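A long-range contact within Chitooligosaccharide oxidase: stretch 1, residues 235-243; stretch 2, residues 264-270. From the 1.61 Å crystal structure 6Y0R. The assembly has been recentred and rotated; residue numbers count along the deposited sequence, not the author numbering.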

# COMPACT_ATOMS: atom_id res chain seq x y z
N TYR A 235 -12.99 -15.30 8.14
CA TYR A 235 -13.08 -13.85 8.41
C TYR A 235 -13.94 -13.70 9.64
O TYR A 235 -14.80 -14.56 9.93
CB TYR A 235 -13.56 -13.05 7.22
CG TYR A 235 -14.93 -13.36 6.71
CD1 TYR A 235 -16.04 -12.79 7.30
CD2 TYR A 235 -15.08 -14.08 5.53
CE1 TYR A 235 -17.31 -12.98 6.76
CE2 TYR A 235 -16.34 -14.29 4.99
CZ TYR A 235 -17.45 -13.77 5.63
OH TYR A 235 -18.72 -13.95 5.11
N PHE A 236 -13.69 -12.64 10.40
CA PHE A 236 -14.42 -12.44 11.65
C PHE A 236 -14.54 -10.96 11.96
O PHE A 236 -13.81 -10.13 11.44
CB PHE A 236 -13.77 -13.18 12.81
CG PHE A 236 -12.37 -12.76 13.17
CD1 PHE A 236 -11.26 -13.33 12.57
CD2 PHE A 236 -12.17 -11.75 14.12
CE1 PHE A 236 -9.98 -12.92 12.90
CE2 PHE A 236 -10.88 -11.35 14.45
CZ PHE A 236 -9.79 -11.94 13.84
N ASP A 237 -15.52 -10.67 12.80
CA ASP A 237 -15.84 -9.30 13.26
C ASP A 237 -16.27 -9.38 14.72
O ASP A 237 -16.91 -10.37 15.12
CB ASP A 237 -16.90 -8.68 12.37
CG ASP A 237 -16.42 -8.46 10.94
OD1 ASP A 237 -15.71 -7.43 10.69
OD2 ASP A 237 -16.66 -9.38 10.11
N ILE A 238 -15.92 -8.34 15.46
CA ILE A 238 -16.38 -8.15 16.86
C ILE A 238 -16.94 -6.75 16.97
O ILE A 238 -16.17 -5.77 16.88
CB ILE A 238 -15.27 -8.39 17.89
CG1 ILE A 238 -14.47 -9.66 17.62
CG2 ILE A 238 -15.91 -8.44 19.26
CD1 ILE A 238 -13.34 -9.89 18.57
N GLY A 239 -18.25 -6.67 17.19
CA GLY A 239 -18.95 -5.40 17.41
C GLY A 239 -18.72 -4.98 18.84
O GLY A 239 -18.73 -5.83 19.72
N LEU A 240 -18.46 -3.70 19.04
CA LEU A 240 -18.11 -3.16 20.36
C LEU A 240 -19.04 -1.99 20.68
O LEU A 240 -19.47 -1.31 19.76
CB LEU A 240 -16.65 -2.72 20.41
CG LEU A 240 -15.60 -3.83 20.28
CD1 LEU A 240 -14.20 -3.24 20.20
CD2 LEU A 240 -15.71 -4.81 21.44
N ASN A 241 -19.27 -1.77 21.98
CA ASN A 241 -20.04 -0.63 22.49
C ASN A 241 -19.15 0.06 23.52
O ASN A 241 -19.40 -0.07 24.73
CB ASN A 241 -21.38 -1.13 23.02
CG ASN A 241 -22.28 -0.01 23.49
OD1 ASN A 241 -22.21 1.11 23.00
ND2 ASN A 241 -23.11 -0.32 24.47
N TRP A 242 -18.14 0.75 23.04
CA TRP A 242 -17.14 1.43 23.88
C TRP A 242 -17.45 2.91 23.98
O TRP A 242 -18.07 3.47 23.07
CB TRP A 242 -15.73 1.19 23.31
CG TRP A 242 -15.23 -0.20 23.52
CD1 TRP A 242 -15.77 -1.20 24.28
CD2 TRP A 242 -13.98 -0.72 23.02
NE1 TRP A 242 -15.00 -2.34 24.22
CE2 TRP A 242 -13.87 -2.06 23.47
CE3 TRP A 242 -12.96 -0.18 22.24
CZ2 TRP A 242 -12.78 -2.86 23.14
CZ3 TRP A 242 -11.88 -0.98 21.92
CH2 TRP A 242 -11.78 -2.29 22.38
N ASP A 243 -16.97 3.51 25.05
CA ASP A 243 -16.98 4.97 25.24
C ASP A 243 -15.64 5.37 25.84
O ASP A 243 -14.69 4.55 25.93
CB ASP A 243 -18.18 5.40 26.08
CG ASP A 243 -18.26 4.78 27.46
OD1 ASP A 243 -17.23 4.25 27.93
OD2 ASP A 243 -19.35 4.84 28.07
N GLU A 264 -1.34 -17.11 12.43
CA GLU A 264 -2.58 -17.36 11.64
C GLU A 264 -3.61 -16.23 11.78
O GLU A 264 -4.57 -16.27 10.99
CB GLU A 264 -3.20 -18.68 12.11
CG GLU A 264 -2.44 -19.89 11.59
CD GLU A 264 -1.11 -20.18 12.25
OE1 GLU A 264 -0.89 -19.76 13.42
OE2 GLU A 264 -0.26 -20.81 11.58
N ILE A 265 -3.48 -15.32 12.77
CA ILE A 265 -4.44 -14.20 12.92
C ILE A 265 -3.80 -12.91 12.39
O ILE A 265 -2.71 -12.61 12.77
CB ILE A 265 -4.87 -13.98 14.37
CG1 ILE A 265 -5.47 -15.22 15.04
CG2 ILE A 265 -5.80 -12.80 14.43
CD1 ILE A 265 -5.72 -15.03 16.47
N THR A 266 -4.50 -12.19 11.52
CA THR A 266 -4.23 -10.79 11.18
C THR A 266 -5.50 -10.02 11.48
O THR A 266 -6.57 -10.49 11.07
CB THR A 266 -3.70 -10.62 9.75
OG1 THR A 266 -2.49 -11.36 9.53
CG2 THR A 266 -3.45 -9.16 9.44
N MET A 267 -5.43 -8.94 12.24
CA MET A 267 -6.67 -8.23 12.56
C MET A 267 -6.40 -6.77 12.83
O MET A 267 -5.21 -6.36 13.00
CB MET A 267 -7.40 -8.86 13.75
CG MET A 267 -6.69 -8.77 15.04
SD MET A 267 -7.78 -9.68 16.25
CE MET A 267 -9.39 -9.17 15.71
N GLN A 268 -7.49 -6.04 12.83
CA GLN A 268 -7.45 -4.57 12.96
C GLN A 268 -8.65 -4.06 13.75
O GLN A 268 -9.70 -4.71 13.77
CB GLN A 268 -7.35 -3.97 11.56
CG GLN A 268 -8.57 -4.27 10.73
CD GLN A 268 -8.45 -3.82 9.29
OE1 GLN A 268 -7.49 -3.14 8.88
NE2 GLN A 268 -9.38 -4.30 8.47
N MET A 269 -8.48 -2.86 14.29
CA MET A 269 -9.53 -2.14 14.99
C MET A 269 -9.98 -0.99 14.09
O MET A 269 -9.11 -0.16 13.71
CB MET A 269 -9.02 -1.60 16.32
CG MET A 269 -10.10 -0.86 17.09
SD MET A 269 -11.33 -1.91 17.87
CE MET A 269 -10.34 -2.87 19.00
N GLY A 270 -11.26 -0.94 13.74
CA GLY A 270 -11.81 0.21 13.01
C GLY A 270 -12.45 1.20 13.98
O GLY A 270 -13.03 0.75 15.01

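This is a small, mainly apolar side-chain contact in which two methionines of one strand meet two aromatic residues and a leucine across a gap too wide for backbone pairing. The strands 235-239 and 265-270 run in roughly the same direction, 33° apart, but their axes come no nearer than 9.2 Å, and even the best-matched residues, Phe-236 and Met-267, have their CA atoms 8.9 Å apart. No hydrogen bond crosses between the stretches; long, apolar side chains span the space instead, burying 233 Å² in all.

The first cluster centres on Phe-236. Its CA-to-CB bond points sideways, yet with chi1 in the p well the end of the ring comes nearer the second strand, with its edge to Ile-265 and Met-267. Ile-265 CG2 lies near the ring plane, 4.1 Å from Phe-236 CZ. Met-267, whose CA-to-CB bond points toward the first stretch, also arrives at the edge: its SD sits 5.0 Å from the centroid of the Phe-236 ring, 87° off the ring normal. The modelled 2.9 Å between Phe-236 CE2 and Met-267 CE is too close in the model, so nothing should be rested on that distance.

The second cluster gathers round Met-269. Here too the CA-to-CB bond is sideways, and the side chain, t at chi1 and then p at chi2 and chi3, bends its end nearer the first stretch. The CA-to-CB bonds of Leu-240 and Trp-242 both point toward the second stretch: Leu-240 CD1 lies 3.9 Å from Met-269 SD, and Trp-242 CH2 lies 3.7 Å from Met-269 CE. Met-269 SD is 5.1 Å from the centroid of the Trp-242 six-membered ring, at an oblique 48° to its normal.

The rule to read here is reach: long methionine side chains, aromatic rings and aliphatic neighbours close a distance that the backbones leave open.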